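Local atomic coordinates of protein F01G10.3, confirmed by transcript evidence (Caenorhabditis elegans, PDB entry 3K6J), a protein that probably works as an NAD+-dependent (3S)-3-hydroxyacyl-CoA dehydrogenase, part of a multifunctional enzyme, and carries a bound zinc ion. Residues A99-K102 and R106-D109; K314-K317 and D323-T326; C373-V378 and A434-T439. All coordinates share one frame; numbering follows the deposited sequence.

The three contacts follow one another along the chain without interleaving, and none lies at the zinc site. Interaction 1 belongs to the NAD-binding domain of Rossmann type, where helix 87-103 ends and turns into helix 109-116. Interaction 2 joins the segment after helix 300-307 to the connection between strands 321-322 and 329-330; its centre is about 18 Å from that of interaction 1, with nearest atoms about 8 Å apart. Interaction 3 lies on the opposite side of the chain's centre, where helix 355-375 meets helix 435-440, its centre about 41 Å from that of interaction 1 and about 43 Å from that of interaction 2. All three lie at turns or helix ends in peripheral parts of the fold.

Interaction 1. Residues A99-K102 and R106-D109. With PO4 (phosphate ion), chain D.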
# COMPACT_ATOMS: atom_id res chain seq x y z
N ALA A 99 -2.66 -0.08 -21.46
CA ALA A 99 -4.01 0.35 -21.86
C ALA A 99 -4.91 0.56 -20.65
O ALA A 99 -5.70 1.50 -20.61
CB ALA A 99 -4.65 -0.67 -22.82
N ARG A 100 -4.82 -0.35 -19.69
CA ARG A 100 -5.59 -0.23 -18.46
C ARG A 100 -5.14 1.00 -17.64
O ARG A 100 -5.97 1.72 -17.09
CB ARG A 100 -5.45 -1.52 -17.66
CG ARG A 100 -6.12 -1.48 -16.30
CD ARG A 100 -6.12 -2.84 -15.62
NE ARG A 100 -6.34 -2.70 -14.18
CZ ARG A 100 -7.52 -2.46 -13.60
NH1 ARG A 100 -8.63 -2.32 -14.34
NH2 ARG A 100 -7.60 -2.36 -12.27
N GLU A 101 -3.85 1.27 -17.61
CA GLU A 101 -3.32 2.38 -16.81
C GLU A 101 -3.70 3.74 -17.41
O GLU A 101 -4.03 4.67 -16.67
CB GLU A 101 -1.80 2.26 -16.67
CG GLU A 101 -1.37 1.14 -15.73
CD GLU A 101 -1.69 1.46 -14.28
OE1 GLU A 101 -0.93 2.20 -13.63
OE2 GLU A 101 -2.73 0.97 -13.78
N LYS A 102 -3.62 3.85 -18.74
CA LYS A 102 -4.05 5.05 -19.44
C LYS A 102 -5.53 5.30 -19.17
O LYS A 102 -5.93 6.41 -18.87
CB LYS A 102 -3.78 4.94 -20.95
CG LYS A 102 -2.31 4.99 -21.30
CD LYS A 102 -2.07 5.45 -22.75
CE LYS A 102 -2.63 4.46 -23.75
NZ LYS A 102 -2.87 5.14 -25.04
N ARG A 106 -3.30 6.99 -15.11
CA ARG A 106 -2.06 6.75 -14.38
C ARG A 106 -0.84 6.85 -15.27
O ARG A 106 0.26 7.13 -14.79
CB ARG A 106 -2.10 5.38 -13.73
CG ARG A 106 -3.23 5.25 -12.79
CD ARG A 106 -3.38 3.84 -12.39
NE ARG A 106 -4.50 3.68 -11.49
CZ ARG A 106 -4.98 2.50 -11.12
NH1 ARG A 106 -4.44 1.36 -11.60
NH2 ARG A 106 -5.99 2.47 -10.27
N LEU A 107 -1.04 6.60 -16.56
CA LEU A 107 0.01 6.74 -17.56
C LEU A 107 -0.58 7.44 -18.79
O LEU A 107 -1.81 7.51 -18.96
CB LEU A 107 0.56 5.38 -17.98
CG LEU A 107 1.42 4.54 -17.01
CD1 LEU A 107 1.63 3.14 -17.60
CD2 LEU A 107 2.78 5.21 -16.73
N ASN A 108 0.30 7.94 -19.65
CA ASN A 108 -0.10 8.50 -20.95
C ASN A 108 0.94 8.09 -22.02
O ASN A 108 2.01 7.59 -21.67
CB ASN A 108 -0.26 10.02 -20.85
CG ASN A 108 1.03 10.73 -20.46
OD1 ASN A 108 2.10 10.39 -20.93
ND2 ASN A 108 0.92 11.74 -19.60
N ASP A 109 0.63 8.31 -23.31
CA ASP A 109 1.55 7.90 -24.38
C ASP A 109 2.96 8.47 -24.28
O ASP A 109 3.93 7.78 -24.62
CB ASP A 109 1.00 8.20 -25.77
CG ASP A 109 -0.19 7.35 -26.13
OD1 ASP A 109 -0.92 7.75 -27.04
OD2 ASP A 109 -0.40 6.27 -25.51
P PO4 D . -2.42 -2.42 -12.85
O1 PO4 D . -3.38 -1.65 -11.97
O2 PO4 D . -2.04 -3.72 -12.17
O3 PO4 D . -3.06 -2.72 -14.19
O4 PO4 D . -1.17 -1.60 -13.05
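E101, in the last turns of helix 87-103, meets R106, the residue that leads the chain on toward helix 109-116. Its CB lies against CD1 of L107 at 3.7 Å, a small apolar contact. CG stands beside the backbone N (chi1 -73°) and the chain bends again at chi2, which lays the carboxylate alongside CD of R106, the two side chains crossing obliquely. OE1 touches the aliphatic part of R106, 3.2 Å from its CD, and is hydrogen-bonded by N194. OE2 receives R106 NH1 on its syn lone pair at 2.8 Å, a salt bridge lying close to the guanidinium plane although the two flat groups are turned 55° against each other. The backbone N of R106 bonds to E101 O at 2.9 Å, joining the last turn of helix 87-103 to the residue five places on, where the chain has left the helix. Extended from CG to NE, R106 carries its guanidinium past the carboxylate, and NH1 comes within 3.2 Å of O1 of a phosphate ion, probably picked up from the crystallisation liquor. R100 meets the same ion in its guanidinium plane, its NE making a weak bond to O3. Further along, K102 NZ forms a salt bridge with OD2 of D109 at 2.8 Å, while its CA-H points at L107 O. N108, the N-cap of helix 109-116, accepts R111 N with its OD1. The turn joins two consecutive helices, 87-103 and 109-116, of the NAD-binding domain. The phosphate O4 lies only 3.1 Å from E101 OE2, an approach of two acidic groups that R100 and R106 are likely to make tolerable. With R106 and N194, both oxygens of the buried carboxylate have a donor, and it would probably remain ionised.

Interaction 2. Residues K314-K317 and D323-T326; sequences KTNK and DDKT
N316 extends its amide toward D324, ND2 approaching OD1 of the aspartate at 3.3 Å while CG of N316 stands 3.6 Å from the same oxygen. The side chains cross at about a right angle, with amide and carboxylate planes 39° apart, and the angle at the N-H is too poor for a hydrogen bond. ND2 is instead engaged by Y322 O, with a weak bond to Q327 OE1; D323 O remains at 4.0 Å from it. N316 has a left-handed backbone (phi 59°, psi 0°), and its backbone is also bonded to Y322. That residue ends strand 321-322, which pairs antiparallel with strand 329-330, and D323-T326 belong to the connection of this small hairpin. The asparagine therefore tethers the segment that precedes the hairpin to the end of its first strand, while D324 approaches the amide with OD1. T315 OG1 spans N316 to donate to K317 O at 2.8 Å in the plane of that carbonyl, and also takes a bond from Y311 N.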
# COMPACT_ATOMS: atom_id res chain seq x y z
N LYS A 314 -15.40 -5.10 -11.99
CA LYS A 314 -15.31 -6.38 -12.68
C LYS A 314 -16.70 -6.92 -13.04
O LYS A 314 -16.84 -7.66 -14.02
CB LYS A 314 -14.52 -7.39 -11.85
CG LYS A 314 -15.24 -7.91 -10.61
CD LYS A 314 -14.27 -8.56 -9.63
CE LYS A 314 -13.69 -9.87 -10.16
NZ LYS A 314 -12.69 -10.42 -9.21
N THR A 315 -17.70 -6.54 -12.25
CA THR A 315 -19.09 -6.92 -12.49
C THR A 315 -19.90 -5.74 -13.01
O THR A 315 -21.12 -5.81 -13.08
CB THR A 315 -19.79 -7.48 -11.22
OG1 THR A 315 -19.57 -6.61 -10.09
CG2 THR A 315 -19.26 -8.88 -10.90
N ASN A 316 -19.20 -4.66 -13.36
CA ASN A 316 -19.81 -3.41 -13.88
C ASN A 316 -20.82 -2.71 -12.94
O ASN A 316 -21.38 -1.66 -13.28
CB ASN A 316 -20.40 -3.63 -15.28
CG ASN A 316 -19.34 -3.57 -16.37
OD1 ASN A 316 -18.80 -4.60 -16.78
ND2 ASN A 316 -19.03 -2.37 -16.83
N LYS A 317 -21.03 -3.30 -11.78
CA LYS A 317 -21.86 -2.73 -10.74
C LYS A 317 -21.22 -3.08 -9.41
O LYS A 317 -20.66 -4.17 -9.25
CB LYS A 317 -23.30 -3.27 -10.82
CG LYS A 317 -23.42 -4.79 -11.02
CD LYS A 317 -24.88 -5.24 -11.18
CE LYS A 317 -24.99 -6.76 -11.36
NZ LYS A 317 -26.41 -7.22 -11.43
N ASP A 323 -20.77 1.78 -16.80
CA ASP A 323 -21.33 1.58 -18.14
C ASP A 323 -20.32 0.91 -19.08
O ASP A 323 -19.09 1.02 -18.89
CB ASP A 323 -21.82 2.94 -18.67
CG ASP A 323 -21.39 3.20 -20.10
OD1 ASP A 323 -20.52 4.08 -20.29
OD2 ASP A 323 -21.90 2.52 -21.01
N ASP A 324 -20.84 0.19 -20.08
CA ASP A 324 -20.01 -0.44 -21.11
C ASP A 324 -19.62 0.52 -22.23
O ASP A 324 -20.46 0.87 -23.07
CB ASP A 324 -20.70 -1.69 -21.68
CG ASP A 324 -20.27 -2.97 -20.96
OD1 ASP A 324 -20.43 -3.05 -19.72
OD2 ASP A 324 -19.77 -3.89 -21.65
N LYS A 325 -18.37 0.96 -22.19
CA LYS A 325 -17.70 1.68 -23.28
C LYS A 325 -16.28 2.01 -22.82
O LYS A 325 -15.37 1.19 -23.00
CB LYS A 325 -18.47 2.94 -23.70
CG LYS A 325 -18.30 3.27 -25.19
CD LYS A 325 -19.56 3.90 -25.78
CE LYS A 325 -19.55 3.79 -27.29
NZ LYS A 325 -20.49 4.77 -27.88
N THR A 326 -16.09 3.18 -22.19
CA THR A 326 -14.83 3.49 -21.48
C THR A 326 -14.88 3.13 -19.96
O THR A 326 -13.98 3.50 -19.20
CB THR A 326 -14.36 4.97 -21.72
OG1 THR A 326 -15.32 5.88 -21.16
CG2 THR A 326 -14.18 5.26 -23.21

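Interaction 3. Residues C373-V378 and A434-T439; sequences CIEEGV and ADALKT
A chi1 of 73° sets CG of E375 between its backbone N and carbonyl carbon, and the extended chi2 (-179°) then carries the carboxylate straight out from the end of helix 355-375 to the start of helix 435-440. There OE1 accepts the backbone N-H of A436 at 3.2 Å, approached on its anti side and 34° out of the carboxylate plane; D435 N lies 3.3 Å from the same oxygen. At the base of the side chain, CB of E375 rests on CB of A436 at 3.8 Å, and CB of A434 lies 3.9 Å from OE2, which also has a long, weak ion pair with R372 of its own helix. A434 is the N-cap residue of helix 435-440, and with an alanine there the first-turn amide of A436 takes its acceptor from the neighbouring helix. Helix 355-375 closes just beyond E375 in a Schellman motif: G377 has positive phi, its N bonds to I374 O, and V378 N bonds weakly to C373 O. An alanine in place of E375 would probably keep the CB-to-CB touch but leave A436 N without this acceptor and the two helix ends joined more loosely. Beyond that bond, a carboxylate facing the amino end of a helix is probably favoured by the partial positive charge expected there, an attraction that the nearby carboxylate of D435 would probably weaken.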
# COMPACT_ATOMS: atom_id res chain seq x y z
N CYS A 373 -1.90 -1.52 17.12
CA CYS A 373 -0.76 -2.21 16.47
C CYS A 373 0.59 -1.86 17.08
O CYS A 373 1.44 -2.74 17.26
CB CYS A 373 -0.69 -1.91 14.97
SG CYS A 373 -2.04 -2.54 14.04
N ILE A 374 0.80 -0.58 17.36
CA ILE A 374 2.02 -0.17 18.05
C ILE A 374 2.19 -0.94 19.40
O ILE A 374 3.20 -1.64 19.59
CB ILE A 374 2.09 1.35 18.25
CG1 ILE A 374 2.19 2.08 16.90
CG2 ILE A 374 3.29 1.71 19.12
CD1 ILE A 374 1.82 3.53 16.98
N GLU A 375 1.22 -0.84 20.30
CA GLU A 375 1.39 -1.44 21.65
C GLU A 375 1.50 -2.98 21.63
O GLU A 375 2.02 -3.58 22.59
CB GLU A 375 0.27 -1.00 22.61
CG GLU A 375 -1.09 -1.63 22.33
CD GLU A 375 -2.19 -1.17 23.29
OE1 GLU A 375 -1.94 -0.24 24.11
OE2 GLU A 375 -3.31 -1.74 23.22
N GLU A 376 1.01 -3.61 20.57
CA GLU A 376 1.10 -5.06 20.43
C GLU A 376 2.44 -5.54 19.84
O GLU A 376 2.66 -6.74 19.69
CB GLU A 376 -0.09 -5.57 19.63
CG GLU A 376 -1.38 -5.43 20.42
CD GLU A 376 -2.63 -5.73 19.61
OE1 GLU A 376 -3.67 -5.07 19.86
OE2 GLU A 376 -2.59 -6.64 18.76
N GLY A 377 3.33 -4.60 19.54
CA GLY A 377 4.64 -4.93 18.96
C GLY A 377 4.67 -5.28 17.47
O GLY A 377 5.72 -5.64 16.95
N VAL A 378 3.52 -5.17 16.80
CA VAL A 378 3.40 -5.40 15.34
C VAL A 378 4.19 -4.38 14.51
O VAL A 378 4.74 -4.71 13.44
CB VAL A 378 1.90 -5.33 14.88
CG1 VAL A 378 1.76 -5.85 13.45
CG2 VAL A 378 0.99 -6.13 15.80
N ALA A 434 -6.89 2.69 23.10
CA ALA A 434 -5.64 1.98 23.41
C ALA A 434 -4.76 2.74 24.41
O ALA A 434 -4.66 3.98 24.35
CB ALA A 434 -4.86 1.70 22.13
N ASP A 435 -4.11 2.00 25.31
CA ASP A 435 -3.14 2.58 26.25
C ASP A 435 -2.04 3.38 25.57
O ASP A 435 -1.66 4.43 26.07
CB ASP A 435 -2.52 1.50 27.16
CG ASP A 435 -3.53 0.92 28.17
OD1 ASP A 435 -4.49 1.62 28.52
OD2 ASP A 435 -3.36 -0.25 28.60
N ALA A 436 -1.54 2.89 24.42
CA ALA A 436 -0.48 3.63 23.69
C ALA A 436 -0.98 4.97 23.15
O ALA A 436 -0.20 5.92 23.00
CB ALA A 436 0.11 2.77 22.56
N LEU A 437 -2.27 5.05 22.84
CA LEU A 437 -2.85 6.32 22.40
C LEU A 437 -2.91 7.30 23.58
O LEU A 437 -2.40 8.42 23.46
CB LEU A 437 -4.24 6.13 21.76
CG LEU A 437 -4.74 7.29 20.87
CD1 LEU A 437 -5.93 6.85 20.01
CD2 LEU A 437 -5.12 8.51 21.69
N LYS A 438 -3.52 6.85 24.68
CA LYS A 438 -3.55 7.57 25.99
C LYS A 438 -2.15 8.04 26.36
O LYS A 438 -1.95 9.21 26.70
CB LYS A 438 -4.09 6.68 27.12
CG LYS A 438 -5.59 6.43 27.13
CD LYS A 438 -5.90 4.99 27.55
CE LYS A 438 -6.04 4.83 29.07
NZ LYS A 438 -7.47 4.67 29.45
N THR A 439 -1.18 7.12 26.25
CA THR A 439 0.24 7.41 26.51
C THR A 439 0.78 8.55 25.65
O THR A 439 1.29 9.53 26.18
CB THR A 439 1.13 6.15 26.39
OG1 THR A 439 0.93 5.33 27.55
CG2 THR A 439 2.64 6.53 26.28